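Local coordinates for protein arginine decarboxylase (Campylobacter jejuni subsp. jejuni, PDB 3NZP) that probably catalyses the pyridoxal 5'-phosphate-dependent decarboxylation of arginine to agmatine, a step of polyamine and spermidine biosynthesis, at residues S445-S449 and H527-P533; A330-V336 and F510-V516; V184-S188 and K246-A251. All coordinates share one frame; numbering follows the deposited sequence.

Contact 1 of 3, residues S445-S449 and H527-P533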
loop_
_atom_site.group_PDB
_atom_site.type_symbol
_atom_site.label_atom_id
_atom_site.label_comp_id
_atom_site.label_asym_id
_atom_site.label_seq_id
_atom_site.Cartn_x
_atom_site.Cartn_y
_atom_site.Cartn_z
ATOM N N SER B 445 1.950 -5.980 11.926
ATOM C CA SER B 445 0.981 -5.685 10.882
ATOM C C SER B 445 1.552 -6.041 9.505
ATOM O O SER B 445 2.642 -5.585 9.140
ATOM C CB SER B 445 0.597 -4.197 10.950
ATOM O OG SER B 445 -0.478 -3.881 10.076
ATOM N N LEU B 446 0.816 -6.869 8.755
ATOM C CA LEU B 446 1.221 -7.290 7.405
ATOM C C LEU B 446 0.930 -6.198 6.372
ATOM O O LEU B 446 1.053 -6.419 5.168
ATOM C CB LEU B 446 0.497 -8.582 6.994
ATOM C CG LEU B 446 1.129 -9.910 7.437
ATOM C CD1 LEU B 446 0.191 -11.064 7.134
ATOM C CD2 LEU B 446 2.456 -10.111 6.722
ATOM N N PHE B 447 0.523 -5.029 6.857
ATOM C CA PHE B 447 0.239 -3.895 5.999
ATOM C C PHE B 447 1.194 -2.783 6.363
ATOM O O PHE B 447 1.513 -1.932 5.542
ATOM C CB PHE B 447 -1.198 -3.414 6.189
ATOM C CG PHE B 447 -2.218 -4.300 5.540
ATOM C CD1 PHE B 447 -2.436 -5.593 6.011
ATOM C CD2 PHE B 447 -2.935 -3.859 4.428
ATOM C CE1 PHE B 447 -3.348 -6.434 5.383
ATOM C CE2 PHE B 447 -3.849 -4.694 3.792
ATOM C CZ PHE B 447 -4.055 -5.985 4.269
ATOM N N GLN B 448 1.653 -2.796 7.607
ATOM C CA GLN B 448 2.567 -1.772 8.074
ATOM C C GLN B 448 4.010 -2.049 7.692
ATOM O O GLN B 448 4.609 -1.278 6.944
ATOM C CB GLN B 448 2.462 -1.606 9.592
ATOM C CG GLN B 448 3.537 -0.700 10.201
ATOM C CD GLN B 448 3.443 0.760 9.751
ATOM O OE1 GLN B 448 4.411 1.519 9.872
ATOM N NE2 GLN B 448 2.280 1.158 9.250
ATOM N N SER B 449 4.572 -3.143 8.191
ATOM C CA SER B 449 5.966 -3.455 7.902
ATOM C C SER B 449 6.197 -4.217 6.615
ATOM O O SER B 449 7.316 -4.259 6.116
ATOM C CB SER B 449 6.574 -4.249 9.049
ATOM O OG SER B 449 6.401 -3.566 10.270
ATOM N N HIS B 527 -2.352 0.426 8.408
ATOM C CA HIS B 527 -3.749 -0.003 8.401
ATOM C C HIS B 527 -4.599 0.491 9.589
ATOM O O HIS B 527 -4.956 1.675 9.646
ATOM C CB HIS B 527 -3.810 -1.523 8.280
ATOM C CG HIS B 527 -4.943 -2.003 7.437
ATOM N ND1 HIS B 527 -5.240 -1.459 6.206
ATOM C CD2 HIS B 527 -5.861 -2.973 7.651
ATOM C CE1 HIS B 527 -6.297 -2.070 5.699
ATOM N NE2 HIS B 527 -6.693 -2.993 6.558
ATOM N N ASN B 528 -4.931 -0.384 10.534
ATOM C CA ASN B 528 -5.746 0.033 11.681
ATOM C C ASN B 528 -4.966 0.906 12.657
ATOM O O ASN B 528 -4.942 0.638 13.857
ATOM C CB ASN B 528 -6.301 -1.190 12.422
ATOM C CG ASN B 528 -7.299 -1.979 11.589
ATOM O OD1 ASN B 528 -7.791 -3.029 12.010
ATOM N ND2 ASN B 528 -7.606 -1.472 10.400
ATOM N N LEU B 529 -4.339 1.956 12.133
ATOM C CA LEU B 529 -3.543 2.903 12.923
ATOM C C LEU B 529 -2.324 2.289 13.599
ATOM O O LEU B 529 -1.715 2.928 14.455
ATOM C CB LEU B 529 -4.412 3.614 13.975
ATOM C CG LEU B 529 -5.351 4.687 13.418
ATOM C CD1 LEU B 529 -6.223 5.299 14.506
ATOM C CD2 LEU B 529 -4.500 5.754 12.747
ATOM N N PHE B 530 -1.962 1.060 13.228
ATOM C CA PHE B 530 -0.782 0.433 13.828
ATOM C C PHE B 530 0.431 1.170 13.277
ATOM O O PHE B 530 0.850 0.925 12.146
ATOM C CB PHE B 530 -0.697 -1.065 13.475
ATOM C CG PHE B 530 -1.729 -1.917 14.165
ATOM C CD1 PHE B 530 -2.890 -2.305 13.506
ATOM C CD2 PHE B 530 -1.557 -2.298 15.493
ATOM C CE1 PHE B 530 -3.872 -3.059 14.164
ATOM C CE2 PHE B 530 -2.532 -3.051 16.161
ATOM C CZ PHE B 530 -3.690 -3.429 15.495
ATOM N N THR B 531 0.986 2.084 14.068
ATOM C CA THR B 531 2.137 2.866 13.615
ATOM C C THR B 531 3.424 2.068 13.514
ATOM O O THR B 531 3.520 0.946 14.014
ATOM C CB THR B 531 2.407 4.080 14.534
ATOM O OG1 THR B 531 2.851 3.625 15.823
ATOM C CG2 THR B 531 1.143 4.928 14.681
ATOM N N HIS B 532 4.411 2.665 12.853
ATOM C CA HIS B 532 5.708 2.030 12.655
ATOM C C HIS B 532 6.159 1.434 13.994
ATOM O O HIS B 532 6.061 2.079 15.038
ATOM C CB HIS B 532 6.702 3.075 12.123
ATOM C CG HIS B 532 8.028 2.513 11.712
ATOM N ND1 HIS B 532 8.714 1.586 12.469
ATOM C CD2 HIS B 532 8.839 2.816 10.668
ATOM C CE1 HIS B 532 9.890 1.348 11.915
ATOM N NE2 HIS B 532 9.992 2.083 10.821
ATOM N N PRO B 533 6.620 0.178 13.981
ATOM C CA PRO B 533 7.067 -0.467 15.213
ATOM C C PRO B 533 8.365 0.133 15.726
ATOM O O PRO B 533 9.020 0.889 15.021
ATOM C CB PRO B 533 7.212 -1.935 14.799
ATOM C CG PRO B 533 7.572 -1.847 13.363
ATOM C CD PRO B 533 6.662 -0.763 12.850
#
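Phe447 turns its CG beside its own backbone N and anti to the carbonyl carbon (chi1 -75°), which sends the ring along the same course as the imidazole of His527, while Gln448 bends at chi2 (65°) to lay its amide against the backbone from Phe530 to His532. The two rings form a face-to-face stack with centroids 4.3 Å apart and planes inclined by 22°. It is offset: Phe447 CD2 lies over the rim of the imidazole, 3.8 Å from His527 ND1. The side chains already run together at their roots, with Phe447 CB 3.8 Å from His527 CB.

Further along, the Gln448 amide makes close polar approaches rather than hydrogen bonds. Its NE2 comes within 3.2 Å of Phe530 O at a poor angle, and its OE1 rests against His532 CA at 3.1 Å. Ser449 continues the packing, its OG 3.7 Å from Pro533 CG. A bond inside 527-533 restrains the rotation of the His532 ring: His532 ND1 donates to Pro533 O, on a lone pair, at 2.7 Å, and NE2 is taken by Glu521.

The His527 side chain lies about 7 Å from a bound pyridoxal phosphate and packs on Lys86 of the second subunit, consistent with the active site of this family being completed across the dimer interface. Within the chain, 445-449 lies between strand 438-442 and helix 451-455, whose Trp454 meets the Phe447 ring, and 527-533 leads into strand 534-540 with Thr531 touching helix 556-562.

Contact 2 of 3, residues A330-V336 and F510-V516; sequences AVLIAPV and FLGFFLV
Phe514 lies beside Val331, the two side chains pointing the same way. Val331 CG1, the branch anti to the backbone N (chi1 -177°), sits over one face of the ring, 3.8 Å from its centroid and 16° off the normal: a CH-pi contact. Leu332 and Phe513 also run side by side, but on the other face of the sheet and in a different attitude. Here Leu332 CD1 meets Phe513 CD2 at 3.7 Å, and the ring turns its edge to Leu332 O, which lies in the ring plane. Pro335 approaches Phe510 obliquely, with Pro335 CB 3.4 Å from Phe510 CE2, and Ile333 CG2 reaches the same ring at CD2. The Leu511 and Val336 side chains cross at an angle, with Leu511 CG 4.1 Å from Val336 CG2.

Beneath these side chains is an antiparallel pairing of strand 330-341 with strand 510-513. Leu332 with Phe513 and Ala334 with Leu511 are hydrogen-bonded pairs; Ile333 with Gly512 and Pro335 with Phe510 are non-hydrogen-bonded pairs. The bond from Leu332 N to Phe513 O, 2.9 Å long, is almost straight at 178°. Past the pairing a water takes over, donating to Ala330 O at 2.7 Å and accepting from Leu515 N at 2.7 Å.

Both strands belong to the mixed sheet of the beta domain. Ile333, Phe510 and Phe514 face helix 31-40, whereas the Phe513 ring stacks on Phe444 on the other side. All the side chains here are apolar; the direct polar links are all between backbone atoms, with one water bridging two more. Regular main-chain bonding thus sets the register in a buried interior, aromatic and aliphatic groups pack on both faces, and no charged side chain belongs to the two segments.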
loop_
_atom_site.group_PDB
_atom_site.type_symbol
_atom_site.label_atom_id
_atom_site.label_comp_id
_atom_site.label_asym_id
_atom_site.label_seq_id
_atom_site.Cartn_x
_atom_site.Cartn_y
_atom_site.Cartn_z
ATOM N N ALA B 330 17.631 -4.770 7.243
ATOM C CA ALA B 330 16.585 -4.759 8.263
ATOM C C ALA B 330 15.825 -6.055 8.469
ATOM O O ALA B 330 15.401 -6.717 7.515
ATOM C CB ALA B 330 15.599 -3.658 7.949
ATOM N N VAL B 331 15.621 -6.399 9.734
ATOM C CA VAL B 331 14.885 -7.605 10.079
ATOM C C VAL B 331 13.710 -7.193 10.943
ATOM O O VAL B 331 13.872 -6.407 11.879
ATOM C CB VAL B 331 15.758 -8.588 10.866
ATOM C CG1 VAL B 331 14.970 -9.855 11.136
ATOM C CG2 VAL B 331 17.032 -8.900 10.094
ATOM N N LEU B 332 12.529 -7.714 10.622
ATOM C CA LEU B 332 11.331 -7.399 11.389
ATOM C C LEU B 332 11.006 -8.568 12.306
ATOM O O LEU B 332 10.538 -9.603 11.847
ATOM C CB LEU B 332 10.156 -7.139 10.440
ATOM C CG LEU B 332 8.883 -6.509 11.028
ATOM C CD1 LEU B 332 8.042 -7.547 11.721
ATOM C CD2 LEU B 332 9.283 -5.398 11.985
ATOM N N ILE B 333 11.276 -8.413 13.598
ATOM C CA ILE B 333 10.998 -9.466 14.575
ATOM C C ILE B 333 9.648 -9.223 15.236
ATOM O O ILE B 333 9.348 -8.099 15.657
ATOM C CB ILE B 333 12.057 -9.501 15.695
ATOM C CG1 ILE B 333 13.390 -9.991 15.146
ATOM C CG2 ILE B 333 11.573 -10.356 16.848
ATOM C CD1 ILE B 333 14.226 -8.890 14.553
ATOM N N ALA B 334 8.839 -10.272 15.338
ATOM C CA ALA B 334 7.523 -10.163 15.965
ATOM C C ALA B 334 7.215 -11.418 16.770
ATOM O O ALA B 334 7.290 -12.527 16.252
ATOM C CB ALA B 334 6.462 -9.953 14.905
ATOM N N PRO B 335 6.876 -11.261 18.059
ATOM C CA PRO B 335 6.560 -12.402 18.926
ATOM C C PRO B 335 5.200 -13.034 18.607
ATOM O O PRO B 335 4.257 -12.341 18.226
ATOM C CB PRO B 335 6.608 -11.785 20.324
ATOM C CG PRO B 335 6.109 -10.412 20.098
ATOM C CD PRO B 335 6.824 -9.998 18.823
ATOM N N VAL B 336 5.100 -14.351 18.761
ATOM C CA VAL B 336 3.842 -15.027 18.480
ATOM C C VAL B 336 2.900 -14.845 19.658
ATOM O O VAL B 336 3.165 -15.354 20.739
ATOM C CB VAL B 336 4.018 -16.535 18.268
ATOM C CG1 VAL B 336 2.713 -17.129 17.755
ATOM C CG2 VAL B 336 5.141 -16.806 17.289
ATOM N N PHE B 510 9.557 -16.081 18.849
ATOM C CA PHE B 510 9.638 -14.950 17.930
ATOM C C PHE B 510 9.858 -15.357 16.470
ATOM O O PHE B 510 10.595 -16.297 16.167
ATOM C CB PHE B 510 10.777 -14.005 18.334
ATOM C CG PHE B 510 10.653 -13.454 19.718
ATOM C CD1 PHE B 510 11.171 -14.141 20.801
ATOM C CD2 PHE B 510 10.029 -12.231 19.940
ATOM C CE1 PHE B 510 11.074 -13.617 22.095
ATOM C CE2 PHE B 510 9.925 -11.700 21.229
ATOM C CZ PHE B 510 10.449 -12.394 22.307
ATOM N N LEU B 511 9.214 -14.634 15.565
ATOM C CA LEU B 511 9.374 -14.892 14.151
ATOM C C LEU B 511 10.174 -13.754 13.532
ATOM O O LEU B 511 10.144 -12.617 14.014
ATOM C CB LEU B 511 8.015 -15.017 13.465
ATOM C CG LEU B 511 7.274 -16.305 13.801
ATOM C CD1 LEU B 511 6.017 -16.401 12.958
ATOM C CD2 LEU B 511 8.185 -17.501 13.539
ATOM N N GLY B 512 10.898 -14.069 12.467
ATOM C CA GLY B 512 11.693 -13.060 11.806
ATOM C C GLY B 512 11.363 -12.937 10.335
ATOM O O GLY B 512 11.269 -13.933 9.613
ATOM N N PHE B 513 11.167 -11.708 9.885
ATOM C CA PHE B 513 10.873 -11.463 8.488
ATOM C C PHE B 513 12.081 -10.726 7.944
ATOM O O PHE B 513 12.364 -9.598 8.358
ATOM C CB PHE B 513 9.627 -10.625 8.392
ATOM C CG PHE B 513 8.448 -11.248 9.063
ATOM C CD1 PHE B 513 7.583 -12.079 8.349
ATOM C CD2 PHE B 513 8.205 -11.022 10.415
ATOM C CE1 PHE B 513 6.491 -12.668 8.969
ATOM C CE2 PHE B 513 7.117 -11.605 11.043
ATOM C CZ PHE B 513 6.256 -12.433 10.318
ATOM N N PHE B 514 12.798 -11.371 7.024
ATOM C CA PHE B 514 14.016 -10.792 6.466
ATOM C C PHE B 514 13.917 -10.105 5.102
ATOM O O PHE B 514 12.938 -10.261 4.383
ATOM C CB PHE B 514 15.112 -11.867 6.426
ATOM C CG PHE B 514 15.421 -12.467 7.781
ATOM C CD1 PHE B 514 14.486 -13.284 8.420
ATOM C CD2 PHE B 514 16.625 -12.173 8.441
ATOM C CE1 PHE B 514 14.730 -13.794 9.706
ATOM C CE2 PHE B 514 16.885 -12.676 9.735
ATOM C CZ PHE B 514 15.935 -13.492 10.368
ATOM N N LEU B 515 14.947 -9.327 4.773
ATOM C CA LEU B 515 15.007 -8.636 3.494
ATOM C C LEU B 515 13.887 -7.638 3.369
ATOM O O LEU B 515 13.444 -7.287 2.274
ATOM C CB LEU B 515 14.912 -9.659 2.366
ATOM C CG LEU B 515 16.204 -10.400 2.016
ATOM C CD1 LEU B 515 17.050 -10.700 3.232
ATOM C CD2 LEU B 515 15.807 -11.673 1.298
ATOM N N VAL B 516 13.453 -7.153 4.514
ATOM C CA VAL B 516 12.355 -6.216 4.561
ATOM C C VAL B 516 12.849 -4.763 4.630
ATOM O O VAL B 516 12.077 -3.838 4.870
ATOM C CB VAL B 516 11.485 -6.579 5.765
ATOM C CG1 VAL B 516 12.181 -6.173 7.052
ATOM C CG2 VAL B 516 10.131 -5.979 5.611
HETATM O O HOH W 1 16.846 -8.897 6.669
#

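Contact 3 of 3, residues V184-S188 and K246-A251; sequences VRLHS and KALNEA
Glu250 reaches from helix 242-260 to the backbone of His187, joining that helix to the loop after strand 179-183 in the TIM-type barrel that carries the pyridoxal phosphate. Segment 184-188 belongs to the loop leaving strand 179-183, and the helix follows the next strand, 227-231.

Hydrogen bonds come first. With CG anti to the backbone N (chi1 -177°) and the chain extended beyond it, Glu250 carries its carboxylate to the loop, where each oxygen has a partner. His187 N donates to OE2 on its syn lone pair, at 2.7 Å and 162°.

A charge interaction reaches beyond the chain: Glu250 OE2 also forms a salt bridge with Arg402 of the second subunit, which ties helix 242-260 to the helical bundle region of that subunit. Gripped from two sources, the carboxylate would probably be stabilised in its ionised form.

The apolar part lies beside the acid. Leu186 slides past Glu250 in the opposite direction, its CD1 3.5 Å from Ala247 CB and its CD2 4.2 Å from Ala251 CB, and it also packs on Phe232 and Leu234 of the loop after strand 227-231.

At Ser188 the bent chain of Lys246 makes a plain van der Waals approach, CE 3.6 Å from Ser188 OG. Ser188 OG itself donates to Glu250 OE1 at 2.8 Å, meeting that oxygen on its anti side and 29° out of the carboxylate plane.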
loop_
_atom_site.group_PDB
_atom_site.type_symbol
_atom_site.label_atom_id
_atom_site.label_comp_id
_atom_site.label_asym_id
_atom_site.label_seq_id
_atom_site.Cartn_x
_atom_site.Cartn_y
_atom_site.Cartn_z
ATOM N N VAL B 184 17.278 8.289 -21.770
ATOM C CA VAL B 184 16.918 7.767 -23.072
ATOM C C VAL B 184 15.710 6.837 -23.043
ATOM O O VAL B 184 15.537 6.054 -22.116
ATOM C CB VAL B 184 18.106 7.036 -23.705
ATOM C CG1 VAL B 184 19.287 8.004 -23.831
ATOM C CG2 VAL B 184 18.482 5.834 -22.869
ATOM N N ARG B 185 14.870 6.946 -24.065
ATOM C CA ARG B 185 13.690 6.113 -24.199
ATOM C C ARG B 185 14.180 4.841 -24.886
ATOM O O ARG B 185 14.656 4.905 -26.014
ATOM C CB ARG B 185 12.670 6.828 -25.083
ATOM C CG ARG B 185 11.393 6.070 -25.356
ATOM C CD ARG B 185 10.422 6.215 -24.202
ATOM N NE ARG B 185 9.913 7.583 -24.052
ATOM C CZ ARG B 185 9.026 8.153 -24.865
ATOM N NH1 ARG B 185 8.627 9.402 -24.640
ATOM N NH2 ARG B 185 8.539 7.473 -25.900
ATOM N N LEU B 186 14.101 3.691 -24.217
ATOM C CA LEU B 186 14.551 2.431 -24.822
ATOM C C LEU B 186 13.447 1.732 -25.606
ATOM O O LEU B 186 12.310 1.653 -25.153
ATOM C CB LEU B 186 15.077 1.464 -23.752
ATOM C CG LEU B 186 16.344 1.851 -22.989
ATOM C CD1 LEU B 186 16.731 0.724 -22.064
ATOM C CD2 LEU B 186 17.480 2.146 -23.950
ATOM N N HIS B 187 13.778 1.223 -26.786
ATOM C CA HIS B 187 12.788 0.521 -27.588
ATOM C C HIS B 187 12.804 -0.968 -27.280
ATOM O O HIS B 187 12.116 -1.743 -27.942
ATOM C CB HIS B 187 13.033 0.743 -29.084
ATOM C CG HIS B 187 12.153 1.797 -29.691
ATOM N ND1 HIS B 187 12.057 1.994 -31.052
ATOM C CD2 HIS B 187 11.322 2.704 -29.122
ATOM C CE1 HIS B 187 11.205 2.975 -31.296
ATOM N NE2 HIS B 187 10.745 3.423 -30.141
ATOM N N SER B 188 13.580 -1.359 -26.268
ATOM C CA SER B 188 13.690 -2.764 -25.867
ATOM C C SER B 188 12.614 -3.158 -24.854
ATOM O O SER B 188 12.301 -2.403 -23.932
ATOM C CB SER B 188 15.080 -3.053 -25.276
ATOM O OG SER B 188 16.124 -2.918 -26.234
ATOM N N LYS B 246 19.674 -6.527 -23.327
ATOM C CA LYS B 246 19.066 -5.945 -24.507
ATOM C C LYS B 246 19.086 -4.426 -24.368
ATOM O O LYS B 246 19.345 -3.705 -25.330
ATOM C CB LYS B 246 17.630 -6.437 -24.650
ATOM C CG LYS B 246 17.493 -7.711 -25.461
ATOM C CD LYS B 246 17.390 -7.418 -26.967
ATOM C CE LYS B 246 16.264 -6.397 -27.312
ATOM N NZ LYS B 246 14.865 -6.725 -26.840
ATOM N N ALA B 247 18.823 -3.963 -23.148
ATOM C CA ALA B 247 18.788 -2.543 -22.828
ATOM C C ALA B 247 20.164 -1.911 -22.916
ATOM O O ALA B 247 20.367 -0.918 -23.601
ATOM C CB ALA B 247 18.234 -2.345 -21.427
ATOM N N LEU B 248 21.107 -2.496 -22.197
ATOM C CA LEU B 248 22.450 -1.985 -22.168
ATOM C C LEU B 248 22.997 -1.823 -23.579
ATOM O O LEU B 248 23.601 -0.799 -23.905
ATOM C CB LEU B 248 23.326 -2.916 -21.346
ATOM C CG LEU B 248 24.757 -2.442 -21.109
ATOM C CD1 LEU B 248 24.770 -1.024 -20.529
ATOM C CD2 LEU B 248 25.445 -3.429 -20.175
ATOM N N ASN B 249 22.760 -2.820 -24.424
ATOM C CA ASN B 249 23.229 -2.784 -25.807
ATOM C C ASN B 249 22.681 -1.578 -26.575
ATOM O O ASN B 249 23.433 -0.819 -27.185
ATOM C CB ASN B 249 22.823 -4.068 -26.512
ATOM C CG ASN B 249 23.942 -4.651 -27.304
ATOM O OD1 ASN B 249 24.421 -4.039 -28.251
ATOM N ND2 ASN B 249 24.386 -5.843 -26.918
ATOM N N GLU B 250 21.365 -1.414 -26.548
ATOM C CA GLU B 250 20.722 -0.307 -27.232
ATOM C C GLU B 250 21.265 1.012 -26.701
ATOM O O GLU B 250 21.649 1.884 -27.473
ATOM C CB GLU B 250 19.217 -0.361 -27.010
ATOM C CG GLU B 250 18.460 0.709 -27.736
ATOM C CD GLU B 250 16.974 0.664 -27.450
ATOM O OE1 GLU B 250 16.403 -0.452 -27.441
ATOM O OE2 GLU B 250 16.379 1.744 -27.250
ATOM N N ALA B 251 21.303 1.151 -25.377
ATOM C CA ALA B 251 21.796 2.368 -24.748
ATOM C C ALA B 251 23.258 2.625 -25.113
ATOM O O ALA B 251 23.649 3.764 -25.383
ATOM C CB ALA B 251 21.632 2.277 -23.236
#

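How the contacts relate
Contacts 1 and 2 adjoin each other in the interior: their centres are 14 Å apart, Ser449 packs on Val516 and Leu332, and their segments alternate along the chain. Contact 2 pairs two strands of the beta domain, while contact 1 joins two loops that leave strands of that same sheet. Contact 3 lies on the barrel, its centre 39 Å from either of the others, and is only partly buried. The chemistry follows: main-chain bonds and apolar side chains in contact 2, ring stacking and close packing without cross-segment hydrogen bonds in contact 1, and a carboxylate with hydrogen bonds in contact 3. Contacts 1 and 3 both touch the second subunit; contact 2 does not.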